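Local coordinates for uncharacterized protein (Legionella pneumophila subsp. pneumophila str. Philadelphia 1, PDB 4RXV), which is of unknown function but carries an N-terminal RavJ-type domain of the papain-like clan CA peptidases, and may be a cysteine peptidase or related enzyme, at residues 14-19 with 106-111; 24-29 with 175-180; 167-172 with 190-195. All coordinates share one frame; numbering follows the deposited sequence.

Contact 1: 14-19 with 106-111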
ATOM      1  N   LYS A  14       7.156  -3.740  -7.275  1.00  7.91           N
ATOM      2  CA  LYS A  14       7.488  -5.161  -7.240  1.00  8.50           C
ATOM      3  C   LYS A  14       8.758  -5.423  -6.410  1.00  8.35           C
ATOM      4  O   LYS A  14       8.884  -6.457  -5.770  1.00  8.64           O
ATOM      5  CB  LYS A  14       7.599  -5.734  -8.660  1.00  8.63           C
ATOM      6  CG  LYS A  14       6.270  -5.935  -9.319  1.00  9.97           C
ATOM      7  CD  LYS A  14       6.353  -6.228 -10.793  1.00 11.76           C
ATOM      8  CE  LYS A  14       7.143  -7.458 -11.096  1.00 13.44           C
ATOM      9  NZ  LYS A  14       7.073  -7.764 -12.545  1.00 16.72           N
ATOM     10  N   GLN A  15       9.704  -4.482  -6.416  1.00  8.29           N
ATOM     11  CA  GLN A  15      10.928  -4.637  -5.650  1.00  8.39           C
ATOM     12  C   GLN A  15      10.655  -4.791  -4.164  1.00  7.62           C
ATOM     13  O   GLN A  15      11.512  -5.302  -3.450  1.00  8.44           O
ATOM     14  CB  GLN A  15      11.878  -3.473  -5.891  1.00  9.52           C
ATOM     15  CG  GLN A  15      12.445  -3.440  -7.290  1.00 10.20           C
ATOM     16  CD  GLN A  15      13.288  -2.228  -7.545  1.00 10.95           C
ATOM     17  OE1 GLN A  15      12.850  -1.284  -8.172  1.00 13.04           O
ATOM     18  NE2 GLN A  15      14.508  -2.253  -7.064  1.00 12.70           N
ATOM     19  N   GLU A  16       9.499  -4.328  -3.675  1.00  7.56           N
ATOM     20  CA  GLU A  16       9.189  -4.418  -2.267  1.00  7.67           C
ATOM     21  C   GLU A  16       8.753  -5.806  -1.829  1.00  7.56           C
ATOM     22  O   GLU A  16       8.665  -6.066  -0.639  1.00  8.36           O
ATOM     23  CB  GLU A  16       8.127  -3.373  -1.886  1.00  7.98           C
ATOM     24  CG  GLU A  16       8.636  -1.967  -2.078  1.00  8.34           C
ATOM     25  CD  GLU A  16       9.912  -1.726  -1.298  1.00  9.29           C
ATOM     26  OE1 GLU A  16       9.868  -1.755  -0.055  1.00 12.88           O
ATOM     27  OE2 GLU A  16      10.967  -1.522  -1.920  1.00 10.71           O
ATOM     28  N   GLN A  17       8.486  -6.681  -2.786  1.00  7.78           N
ATOM     29  CA  GLN A  17       8.097  -8.074  -2.495  1.00  8.46           C
ATOM     30  C   GLN A  17       6.935  -8.118  -1.491  1.00  7.70           C
ATOM     31  O   GLN A  17       6.974  -8.835  -0.476  1.00  8.68           O
ATOM     32  CB  GLN A  17       9.294  -8.895  -2.018  1.00  9.80           C
ATOM     33  CG  GLN A  17      10.376  -8.998  -3.098  1.00 13.32           C
ATOM     34  CD  GLN A  17       9.897  -9.750  -4.340  1.00 17.41           C
ATOM     35  OE1 GLN A  17       9.529 -10.916  -4.233  1.00 18.81           O
ATOM     36  NE2 GLN A  17       9.984  -9.130  -5.513  1.00 24.97           N
ATOM     37  N   TYR A  18       5.872  -7.394  -1.803  1.00  7.67           N
ATOM     38  CA  TYR A  18       4.722  -7.293  -0.899  1.00  7.50           C
ATOM     39  C   TYR A  18       4.062  -8.652  -0.643  1.00  7.60           C
ATOM     40  O   TYR A  18       3.455  -8.849   0.408  1.00  8.54           O
ATOM     41  CB  TYR A  18       3.723  -6.309  -1.471  1.00  7.59           C
ATOM     42  CG  TYR A  18       4.156  -4.856  -1.380  1.00  7.20           C
ATOM     43  CD1 TYR A  18       4.544  -4.304  -0.178  1.00  7.78           C
ATOM     44  CD2 TYR A  18       4.120  -4.020  -2.492  1.00  7.47           C
ATOM     45  CE1 TYR A  18       4.885  -2.963  -0.066  1.00  7.45           C
ATOM     46  CE2 TYR A  18       4.473  -2.686  -2.398  1.00  7.39           C
ATOM     47  CZ  TYR A  18       4.850  -2.149  -1.175  1.00  6.67           C
ATOM     48  OH  TYR A  18       5.135  -0.806  -1.121  1.00  7.75           O
ATOM     49  N   GLN A  19       4.180  -9.575  -1.599  1.00  7.66           N
ATOM     50  CA  GLN A  19       3.611 -10.894  -1.423  1.00  8.37           C
ATOM     51  C   GLN A  19       4.251 -11.689  -0.291  1.00  9.39           C
ATOM     52  O   GLN A  19       3.692 -12.692   0.147  1.00 10.20           O
ATOM     53  CB  GLN A  19       3.657 -11.694  -2.721  1.00 10.36           C
ATOM     54  CG  GLN A  19       4.985 -12.292  -3.132  1.00 11.76           C
ATOM     55  CD  GLN A  19       5.971 -11.331  -3.723  1.00 16.55           C
ATOM     56  OE1 GLN A  19       5.779 -10.114  -3.762  1.00 14.88           O
ATOM     57  NE2 GLN A  19       7.077 -11.889  -4.185  1.00 24.30           N
ATOM     58  N   ALA A 106      -1.294   0.167   2.680  1.00  6.94           N
ATOM     59  CA  ALA A 106      -1.190   1.136   1.604  1.00  7.74           C
ATOM     60  C   ALA A 106      -0.208   2.262   1.933  1.00  6.81           C
ATOM     61  O   ALA A 106       0.359   2.851   1.020  1.00  7.51           O
ATOM     62  CB  ALA A 106      -2.542   1.697   1.261  1.00  8.43           C
ATOM     63  N   TYR A 107      -0.002   2.569   3.209  1.00  7.19           N
ATOM     64  CA  TYR A 107       0.881   3.640   3.613  1.00  7.19           C
ATOM     65  C   TYR A 107       2.314   3.334   3.173  1.00  6.67           C
ATOM     66  O   TYR A 107       3.068   4.254   2.889  1.00  7.65           O
ATOM     67  CB  TYR A 107       0.829   3.829   5.115  1.00  7.69           C
ATOM     68  CG  TYR A 107      -0.528   4.168   5.713  1.00  7.54           C
ATOM     69  CD1 TYR A 107      -1.639   4.493   4.955  1.00  8.00           C
ATOM     70  CD2 TYR A 107      -0.688   4.112   7.088  1.00  9.18           C
ATOM     71  CE1 TYR A 107      -2.856   4.778   5.545  1.00  9.84           C
ATOM     72  CE2 TYR A 107      -1.898   4.398   7.678  1.00  9.92           C
ATOM     73  CZ  TYR A 107      -2.974   4.713   6.894  1.00 10.60           C
ATOM     74  OH  TYR A 107      -4.195   5.009   7.463  1.00 14.65           O
ATOM     75  N   HIS A 108       2.683   2.051   3.150  1.00  7.39           N
ATOM     76  CA  HIS A 108       4.023   1.660   2.717  1.00  6.96           C
ATOM     77  C   HIS A 108       4.247   2.118   1.286  1.00  6.94           C
ATOM     78  O   HIS A 108       5.249   2.750   0.967  1.00  7.39           O
ATOM     79  CB  HIS A 108       4.145   0.150   2.835  1.00  7.20           C
ATOM     80  CG  HIS A 108       5.517  -0.385   2.613  1.00  7.71           C
ATOM     81  ND1 HIS A 108       6.161  -0.335   1.395  1.00  7.66           N
ATOM     82  CD2 HIS A 108       6.344  -1.017   3.474  1.00  8.68           C
ATOM     83  CE1 HIS A 108       7.344  -0.898   1.538  1.00  7.88           C
ATOM     84  NE2 HIS A 108       7.475  -1.325   2.784  1.00  8.20           N
ATOM     85  N   SER A 109       3.324   1.770   0.406  0.86  6.59           N
ATOM     86  CA  SER A 109       3.440   2.163  -1.007  0.86  6.74           C
ATOM     87  C   SER A 109       3.359   3.663  -1.200  0.86  6.95           C
ATOM     88  O   SER A 109       4.062   4.190  -2.072  0.86  6.92           O
ATOM     89  CB  SER A 109       2.380   1.480  -1.864  0.86  7.63           C
ATOM     90  OG  SER A 109       2.517   0.084  -1.855  0.86  8.09           O
ATOM     91  N   ALA A 110       2.547   4.369  -0.420  1.00  6.69           N
ATOM     92  CA  ALA A 110       2.552   5.824  -0.489  1.00  7.06           C
ATOM     93  C   ALA A 110       3.960   6.358  -0.227  1.00  7.41           C
ATOM     94  O   ALA A 110       4.420   7.257  -0.938  1.00  7.65           O
ATOM     95  CB  ALA A 110       1.548   6.418   0.472  1.00  7.97           C
ATOM     96  N   GLY A 111       4.663   5.798   0.761  1.00  7.07           N
ATOM     97  CA  GLY A 111       6.034   6.207   1.028  1.00  7.31           C
ATOM     98  C   GLY A 111       6.975   5.915  -0.115  1.00  7.28           C
ATOM     99  O   GLY A 111       7.768   6.777  -0.501  1.00  8.38           O
TER

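Contact 2: 24-29 with 175-180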
ATOM      1  N   ALA A  24      -1.534  -9.804   8.666  1.00  9.58           N
ATOM      2  CA  ALA A  24      -2.010 -10.215   9.990  1.00 10.79           C
ATOM      3  C   ALA A  24      -3.512 -10.457  10.066  1.00 11.62           C
ATOM      4  O   ALA A  24      -3.978 -11.143  10.979  1.00 12.81           O
ATOM      5  CB  ALA A  24      -1.574  -9.184  11.033  1.00 12.93           C
ATOM      6  N   ASP A  25      -4.258  -9.929   9.098  1.00 10.62           N
ATOM      7  CA  ASP A  25      -5.710 -10.067   9.068  1.00 10.76           C
ATOM      8  C   ASP A  25      -6.174 -10.987   7.935  1.00 10.82           C
ATOM      9  O   ASP A  25      -7.342 -10.952   7.573  1.00 10.54           O
ATOM     10  CB  ASP A  25      -6.402  -8.703   8.972  1.00 10.87           C
ATOM     11  CG  ASP A  25      -5.963  -7.892   7.774  1.00 10.34           C
ATOM     12  OD1 ASP A  25      -5.085  -8.337   6.998  1.00 10.81           O
ATOM     13  OD2 ASP A  25      -6.487  -6.768   7.643  1.00 11.72           O
ATOM     14  N   ILE A  26      -5.275 -11.806   7.396  1.00 10.71           N
ATOM     15  CA  ILE A  26      -5.616 -12.666   6.271  1.00 11.03           C
ATOM     16  C   ILE A  26      -6.830 -13.539   6.582  1.00 11.88           C
ATOM     17  O   ILE A  26      -7.662 -13.780   5.721  1.00 12.06           O
ATOM     18  CB  ILE A  26      -4.378 -13.494   5.839  1.00 11.25           C
ATOM     19  CG1 ILE A  26      -4.646 -14.291   4.568  1.00 12.56           C
ATOM     20  CG2 ILE A  26      -3.880 -14.393   6.964  1.00 11.85           C
ATOM     21  CD1 ILE A  26      -3.385 -14.621   3.819  1.00 13.89           C
ATOM     22  N   GLY A  27      -6.941 -14.008   7.824  1.00 10.85           N
ATOM     23  CA  GLY A  27      -8.040 -14.877   8.225  1.00 11.28           C
ATOM     24  C   GLY A  27      -9.389 -14.185   8.268  1.00 10.93           C
ATOM     25  O   GLY A  27     -10.419 -14.840   8.279  1.00 12.04           O
ATOM     26  N   ASN A  28      -9.388 -12.858   8.345  0.58 10.86           N
ATOM     27  CA  ASN A  28     -10.634 -12.097   8.383  0.58 11.33           C
ATOM     28  C   ASN A  28     -11.208 -11.837   6.992  0.58 10.27           C
ATOM     29  O   ASN A  28     -12.367 -11.436   6.860  0.58 11.10           O
ATOM     30  CB  ASN A  28     -10.413 -10.745   9.062  0.58 13.23           C
ATOM     31  CG  ASN A  28     -10.177 -10.863  10.548  0.58 17.21           C
ATOM     32  OD1 ASN A  28      -9.620 -11.849  11.036  0.58 15.82           O
ATOM     33  ND2 ASN A  28     -10.596  -9.844  11.284  0.58 23.03           N
ATOM     34  N   PHE A  29     -10.408 -12.070   5.958  1.00  9.52           N
ATOM     35  CA  PHE A  29     -10.819 -11.720   4.594  1.00  9.32           C
ATOM     36  C   PHE A  29     -10.590 -12.856   3.584  1.00  9.45           C
ATOM     37  O   PHE A  29      -9.926 -12.676   2.560  1.00  9.98           O
ATOM     38  CB  PHE A  29     -10.060 -10.477   4.137  1.00  9.64           C
ATOM     39  CG  PHE A  29     -10.356  -9.219   4.924  1.00  9.50           C
ATOM     40  CD1 PHE A  29     -11.385  -8.378   4.536  1.00 10.21           C
ATOM     41  CD2 PHE A  29      -9.573  -8.863   6.012  1.00  9.98           C
ATOM     42  CE1 PHE A  29     -11.641  -7.205   5.226  1.00 11.74           C
ATOM     43  CE2 PHE A  29      -9.824  -7.696   6.704  1.00 11.00           C
ATOM     44  CZ  PHE A  29     -10.861  -6.865   6.310  1.00 11.19           C
ATOM     45  N   VAL A 175      -1.623  -7.657  -2.925  1.00  7.72           N
ATOM     46  CA  VAL A 175      -0.487  -8.502  -3.299  1.00  7.54           C
ATOM     47  C   VAL A 175      -0.121  -9.454  -2.148  1.00  7.36           C
ATOM     48  O   VAL A 175       0.147 -10.636  -2.365  1.00  8.43           O
ATOM     49  CB  VAL A 175       0.699  -7.635  -3.732  1.00  7.84           C
ATOM     50  CG1 VAL A 175       1.901  -8.508  -4.142  1.00  8.12           C
ATOM     51  CG2 VAL A 175       0.287  -6.766  -4.912  1.00  9.19           C
ATOM     52  N   GLY A 176      -0.159  -8.954  -0.917  1.00  7.79           N
ATOM     53  CA  GLY A 176      -0.036  -9.810   0.256  1.00  8.42           C
ATOM     54  C   GLY A 176      -1.077 -10.914   0.295  1.00  8.12           C
ATOM     55  O   GLY A 176      -0.809 -12.043   0.727  1.00  9.93           O
ATOM     56  N   MET A 177      -2.263 -10.613  -0.211  1.00  8.42           N
ATOM     57  CA  MET A 177      -3.415 -11.509  -0.290  1.00  8.35           C
ATOM     58  C   MET A 177      -3.408 -12.342  -1.580  1.00  8.69           C
ATOM     59  O   MET A 177      -4.406 -13.001  -1.881  1.00 10.69           O
ATOM     60  CB  MET A 177      -4.714 -10.723  -0.166  1.00  8.48           C
ATOM     61  CG  MET A 177      -4.891 -10.061   1.208  1.00  8.57           C
ATOM     62  SD  MET A 177      -5.129 -11.250   2.553  1.00  9.43           S
ATOM     63  CE  MET A 177      -6.825 -11.740   2.261  1.00 10.13           C
ATOM     64  N   GLY A 178      -2.283 -12.382  -2.284  1.00  8.29           N
ATOM     65  CA  GLY A 178      -2.087 -13.331  -3.357  1.00  9.07           C
ATOM     66  C   GLY A 178      -2.384 -12.834  -4.755  1.00  8.76           C
ATOM     67  O   GLY A 178      -2.148 -13.580  -5.698  1.00  9.84           O
ATOM     68  N   HIS A 179      -2.857 -11.604  -4.913  1.00  8.48           N
ATOM     69  CA  HIS A 179      -3.146 -11.075  -6.237  1.00  8.75           C
ATOM     70  C   HIS A 179      -1.863 -10.613  -6.919  1.00  9.39           C
ATOM     71  O   HIS A 179      -0.944 -10.145  -6.267  1.00  9.16           O
ATOM     72  CB  HIS A 179      -4.167  -9.943  -6.146  1.00  9.46           C
ATOM     73  CG  HIS A 179      -5.484 -10.407  -5.613  1.00  9.97           C
ATOM     74  ND1 HIS A 179      -6.494 -10.853  -6.429  1.00 11.89           N
ATOM     75  CD2 HIS A 179      -5.937 -10.541  -4.343  1.00 10.63           C
ATOM     76  CE1 HIS A 179      -7.522 -11.228  -5.689  1.00 11.22           C
ATOM     77  NE2 HIS A 179      -7.200 -11.078  -4.414  1.00 11.70           N
ATOM     78  N   PRO A 180      -1.790 -10.748  -8.243  1.00  9.30           N
ATOM     79  CA  PRO A 180      -0.573 -10.344  -8.941  1.00  9.85           C
ATOM     80  C   PRO A 180      -0.421  -8.826  -9.065  1.00  9.18           C
ATOM     81  O   PRO A 180      -1.393  -8.073  -8.929  1.00  9.21           O
ATOM     82  CB  PRO A 180      -0.758 -10.953 -10.332  1.00 11.88           C
ATOM     83  CG  PRO A 180      -2.252 -11.000 -10.505  1.00 12.06           C
ATOM     84  CD  PRO A 180      -2.803 -11.314  -9.148  1.00 10.44           C
TER

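Contact 3: 167-172 with 190-195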
ATOM      1  N   THR A 167      -5.834   7.913 -13.359  1.00  9.76           N
ATOM      2  CA  THR A 167      -5.519   7.506 -11.993  1.00  8.96           C
ATOM      3  C   THR A 167      -5.060   6.052 -11.970  1.00  8.53           C
ATOM      4  O   THR A 167      -5.630   5.196 -12.631  1.00  9.69           O
ATOM      5  CB  THR A 167      -6.713   7.696 -11.073  1.00 10.13           C
ATOM      6  OG1 THR A 167      -7.074   9.076 -11.073  1.00 11.78           O
ATOM      7  CG2 THR A 167      -6.379   7.275  -9.651  1.00 10.94           C
ATOM      8  N   LEU A 168      -4.003   5.793 -11.209  1.00  7.92           N
ATOM      9  CA  LEU A 168      -3.513   4.441 -10.968  1.00  8.16           C
ATOM     10  C   LEU A 168      -3.678   4.050  -9.501  1.00  7.63           C
ATOM     11  O   LEU A 168      -3.460   4.846  -8.596  1.00  8.90           O
ATOM     12  CB  LEU A 168      -2.045   4.320 -11.339  1.00  9.47           C
ATOM     13  CG  LEU A 168      -1.727   4.620 -12.800  1.00 11.73           C
ATOM     14  CD1 LEU A 168      -0.226   4.729 -13.012  1.00 13.65           C
ATOM     15  CD2 LEU A 168      -2.295   3.543 -13.724  1.00 12.99           C
ATOM     16  N   ILE A 169      -4.105   2.816  -9.291  1.00  7.11           N
ATOM     17  CA  ILE A 169      -4.347   2.264  -7.972  1.00  7.27           C
ATOM     18  C   ILE A 169      -3.113   1.489  -7.510  1.00  6.90           C
ATOM     19  O   ILE A 169      -2.492   0.763  -8.312  1.00  7.51           O
ATOM     20  CB  ILE A 169      -5.600   1.352  -8.030  1.00  7.77           C
ATOM     21  CG1 ILE A 169      -6.847   2.226  -8.231  1.00 10.38           C
ATOM     22  CG2 ILE A 169      -5.754   0.464  -6.810  1.00  9.30           C
ATOM     23  CD1 ILE A 169      -7.962   1.505  -8.930  1.00 12.26           C
ATOM     24  N   VAL A 170      -2.812   1.567  -6.222  1.00  6.68           N
ATOM     25  CA  VAL A 170      -1.676   0.888  -5.617  1.00  6.91           C
ATOM     26  C   VAL A 170      -2.166   0.265  -4.294  1.00  6.87           C
ATOM     27  O   VAL A 170      -2.483   0.971  -3.339  1.00  7.51           O
ATOM     28  CB  VAL A 170      -0.480   1.830  -5.409  1.00  7.19           C
ATOM     29  CG1 VAL A 170       0.683   1.033  -4.855  1.00  8.11           C
ATOM     30  CG2 VAL A 170      -0.112   2.530  -6.724  1.00  9.25           C
ATOM     31  N   ASP A 171      -2.179  -1.062  -4.256  1.00  6.69           N
ATOM     32  CA  ASP A 171      -2.773  -1.811  -3.165  1.00  6.58           C
ATOM     33  C   ASP A 171      -1.846  -2.966  -2.772  1.00  6.68           C
ATOM     34  O   ASP A 171      -2.032  -4.111  -3.221  1.00  7.34           O
ATOM     35  CB  ASP A 171      -4.152  -2.313  -3.579  1.00  7.57           C
ATOM     36  CG  ASP A 171      -4.934  -2.922  -2.427  1.00  7.72           C
ATOM     37  OD1 ASP A 171      -4.356  -3.196  -1.339  1.00  8.24           O
ATOM     38  OD2 ASP A 171      -6.157  -3.128  -2.619  1.00  8.72           O
ATOM     39  N   PRO A 172      -0.843  -2.698  -1.930  1.00  6.48           N
ATOM     40  CA  PRO A 172       0.068  -3.771  -1.532  1.00  6.85           C
ATOM     41  C   PRO A 172      -0.614  -4.900  -0.753  1.00  6.71           C
ATOM     42  O   PRO A 172      -0.205  -6.055  -0.864  1.00  7.60           O
ATOM     43  CB  PRO A 172       1.105  -3.054  -0.669  1.00  7.60           C
ATOM     44  CG  PRO A 172       0.425  -1.794  -0.208  1.00  7.54           C
ATOM     45  CD  PRO A 172      -0.439  -1.391  -1.372  1.00  7.06           C
ATOM     46  N   GLU A 190     -10.033  -0.753 -13.988  1.00 11.68           N
ATOM     47  CA  GLU A 190     -10.548  -1.926 -14.687  1.00 12.89           C
ATOM     48  C   GLU A 190      -9.761  -3.197 -14.407  1.00 12.88           C
ATOM     49  O   GLU A 190     -10.306  -4.299 -14.571  1.00 15.47           O
ATOM     50  CB  GLU A 190     -10.574  -1.668 -16.187  1.00 15.44           C
ATOM     51  CG  GLU A 190     -11.597  -0.647 -16.604  1.00 17.32           C
ATOM     52  CD  GLU A 190     -11.152   0.796 -16.407  1.00 18.25           C
ATOM     53  OE1 GLU A 190      -9.940   1.080 -16.210  1.00 17.67           O
ATOM     54  OE2 GLU A 190     -12.048   1.663 -16.476  1.00 21.15           O
ATOM     55  N   GLN A 191      -8.462  -3.015 -14.095  0.52 12.26           N
ATOM     56  CA  GLN A 191      -7.494  -4.081 -13.761  0.52 10.30           C
ATOM     57  C   GLN A 191      -7.499  -4.445 -12.259  0.52  9.61           C
ATOM     58  O   GLN A 191      -6.928  -5.471 -11.890  0.52 10.65           O
ATOM     59  CB  GLN A 191      -6.029  -3.704 -14.176  0.52 10.55           C
ATOM     60  CG  GLN A 191      -5.619  -3.902 -15.688  0.52 12.58           C
ATOM     61  CD  GLN A 191      -4.162  -3.445 -16.071  0.52 11.29           C
ATOM     62  OE1 GLN A 191      -4.005  -2.622 -16.996  0.52 12.73           O
ATOM     63  NE2 GLN A 191      -3.104  -4.028 -15.413  0.52 12.02           N
ATOM     64  N   PHE A 192      -8.130  -3.645 -11.393  1.00  9.08           N
ATOM     65  CA  PHE A 192      -7.925  -3.764  -9.948  1.00  8.73           C
ATOM     66  C   PHE A 192      -8.703  -4.929  -9.342  1.00  8.47           C
ATOM     67  O   PHE A 192      -9.889  -5.078  -9.588  1.00 10.11           O
ATOM     68  CB  PHE A 192      -8.292  -2.419  -9.307  1.00  8.98           C
ATOM     69  CG  PHE A 192      -8.272  -2.407  -7.785  1.00  8.11           C
ATOM     70  CD1 PHE A 192      -7.216  -2.942  -7.055  1.00  8.27           C
ATOM     71  CD2 PHE A 192      -9.300  -1.802  -7.095  1.00  8.41           C
ATOM     72  CE1 PHE A 192      -7.228  -2.917  -5.676  1.00  8.25           C
ATOM     73  CE2 PHE A 192      -9.305  -1.767  -5.715  1.00  8.59           C
ATOM     74  CZ  PHE A 192      -8.267  -2.302  -5.009  1.00  8.83           C
ATOM     75  N   ALA A 193      -8.020  -5.708  -8.512  1.00  8.83           N
ATOM     76  CA  ALA A 193      -8.589  -6.889  -7.865  1.00  9.84           C
ATOM     77  C   ALA A 193      -9.899  -6.615  -7.153  1.00  9.51           C
ATOM     78  O   ALA A 193     -10.760  -7.474  -7.151  1.00 11.35           O
ATOM     79  CB  ALA A 193      -7.603  -7.434  -6.858  1.00 11.52           C
ATOM     80  N   TYR A 194     -10.007  -5.472  -6.483  1.00  8.74           N
ATOM     81  CA  TYR A 194     -11.180  -5.184  -5.644  1.00  9.44           C
ATOM     82  C   TYR A 194     -11.977  -4.018  -6.222  1.00  9.70           C
ATOM     83  O   TYR A 194     -12.489  -3.157  -5.501  1.00 10.31           O
ATOM     84  CB  TYR A 194     -10.767  -4.919  -4.192  1.00  9.68           C
ATOM     85  CG  TYR A 194      -9.850  -5.959  -3.594  1.00  8.85           C
ATOM     86  CD1 TYR A 194     -10.123  -7.323  -3.679  1.00  8.91           C
ATOM     87  CD2 TYR A 194      -8.708  -5.576  -2.925  1.00  8.79           C
ATOM     88  CE1 TYR A 194      -9.261  -8.274  -3.142  1.00  8.89           C
ATOM     89  CE2 TYR A 194      -7.848  -6.517  -2.363  1.00  8.42           C
ATOM     90  CZ  TYR A 194      -8.133  -7.857  -2.469  1.00  8.60           C
ATOM     91  OH  TYR A 194      -7.231  -8.735  -1.903  1.00  8.39           O
ATOM     92  N   ASN A 195     -12.106  -3.992  -7.537  1.00  9.90           N
ATOM     93  CA  ASN A 195     -12.705  -2.832  -8.177  1.00 10.92           C
ATOM     94  C   ASN A 195     -14.194  -2.647  -7.923  1.00 11.03           C
ATOM     95  O   ASN A 195     -14.678  -1.540  -8.120  1.00 14.75           O
ATOM     96  CB  ASN A 195     -12.402  -2.737  -9.660  1.00 13.03           C
ATOM     97  CG  ASN A 195     -12.929  -3.866 -10.448  1.00 14.96           C
ATOM     98  OD1 ASN A 195     -13.598  -4.779  -9.960  1.00 17.41           O
ATOM     99  ND2 ASN A 195     -12.654  -3.800 -11.731  1.00 17.24           N
TER

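Contact 1: 14-19 with 106-111
Glu16 and Tyr18 reach from the turn after helix 6-14 to His108 and Ser109 on helix 105-114, a buried helix of what is probably a papain-like domain. Lys14 to Gln17 form a type I turn, in which Gln17 N bonds to Lys14 O at 3.0 Å. Glu16, within this turn, points its side chain at the helix. Its chain bends at chi2, which brings OE1 to the rim of the imidazole, with Glu16 OE1 3.1 Å from His108 CE1 and near the ring plane. Carboxylate and imidazole planes are turned 37° apart, and Asn85 ties the two groups together, its ND2 bonded to Glu16 OE1 and its OD1 to His108 NE2. The other oxygen, OE2, is held by a salt bridge to Arg12 and by the backbone N of Tyr224. A carboxylate therefore suits this buried place, because Arg12, Asn85 and the backbone N of Tyr224 supply its oxygens with partners. Gln17, with positive phi, is the first residue to leave helical geometry, and Tyr18 follows at the start of a short 3-10 segment. One face of the Tyr18 ring is covered towards its rim by Glu16 CB, 3.5 Å above the plane. The ring in turn directs its CE1 edge at a face of His108 in an offset edge-to-face pair, the planes 83° apart. Tyrosine fits because its rigid ring is long enough to carry the para hydroxyl to the helix. A bond from Ser109 OG to that hydroxyl is less certain, since the serine occupies two conformers. His108 has CG anti to its own N (chi1 -172°), swinging the imidazole towards the tyrosine, and Tyr18 OH meets His108 ND1 at 2.8 Å in a hydrogen bond whose donor could be either group.

Contact 2: 24-29 with 175-180
Met177 extends its thioether between Ile26 and Phe29, joining the end of helix 172-176 to the loop that follows strand 22-23. The methionine and isoleucine side chains run past one another in opposite directions, so they touch along their flanks. The sulfur carries most of this overlap: Met177 SD sits 3.7 Å from Ile26 CG1, and 4.0 Å from Ile26 CD1 at the tip of the same branch. That branch takes part because CG1 is set trans to the backbone N (chi1 -174°), which carries the CG1-CD1 branch past the sulfur. Unbranched and flexible, methionine is well suited to such a place. Bends at chi2 (-68°) and chi3 fold its terminal methyl round towards Phe29. There Met177 CE approaches Phe29 O at 3.3 Å and Phe29 CB at 3.9 Å, so the methyl meets the root of the phenylalanine rather than its ring. The ring leads off in another direction, where it packs edge-to-face with Trp173. All of these meetings are van der Waals contacts. On its other sides Ile26 rests against Leu33 and against Ser42 and Tyr46 of helix 37-50, and its branched aliphatic shape suits packing between loop and helix. The first loop is itself folded into a 3-10 turn, with Asn28 N bonded to Asp25 O at 2.9 Å. Asp25 faces a different neighbourhood: OD1 takes the indole N-H of Trp173 and OD2 the backbone N of Cys102. On the opposing segment, Gly178 provides the positive phi that ends the helix. Gly178 N bonds to Val175 O at 3.0 Å, while His179 N returns to Ala174 O, the pair of backbone bonds that defines a Schellman motif with glycine at C-prime.

Contact 3: 167-172 with 190-195
Strand 168-170 leads into Asp171, whose bond to His139 is consistent with the aspartate-histidine part of a papain-like catalytic triad, and Phe192 packs against both Ile169 and Asp171. Ile169 CG2 stands almost squarely over the centre of the phenyl ring in a CH-pi contact, 3.8 Å from the Phe192 centroid and 14° off the ring normal. The ring's opposite face is covered by Tyr194 N, 3.6 Å above its plane, so the phenyl is sandwiched between strand and turn. A chi1 of 174° carries the Phe192 ring away from its own N and out to the strand. Asp171 comes to the ring's edge: Asp171 OD2 lies 3.2 Å from Phe192 CE1 and 3.3 Å from Phe192 CZ, with carboxylate and ring planes 46° apart. Asp171 OD2 also lies at the Tyr194 edge, 3.5 Å from Tyr194 CD2. Asp171 is the N-cap of helix 172-176, its OD1 accepting the N-H of Ala174. With His139 bonded to OD2, each oxygen has a donor of its own. Ring edges, where C-H groups are weakly positive, are suitable company for a carboxylate oxygen, and together with the cap they would tend to fix the direction in which Asp171 faces His139.

How the contacts relate
The three contacts adjoin helix 172-176, their centres 14 to 15 Å apart. Segment 167-172 of contact 3 runs into this helix, and segment 175-180 of contact 2 leaves it. Tyr18 of contact 1 packs against it: Tyr18 CG is 3.6 Å from Pro172 CB, and Tyr18 CB is 3.9 Å from Val175 CG1. Contacts 2 and 3 meet at Tyr194, where Tyr194 OH lies 3.6 Å from Met177 CB and 3.3 Å from His179 CD2. They also border what may be the active site: Asp171 of contact 3 bonds His139, whereas Asp25 of contact 2 bonds the backbone N of Cys102, a candidate nucleophile by analogy with clan CA peptidases, just before contact 1's helix 105-114.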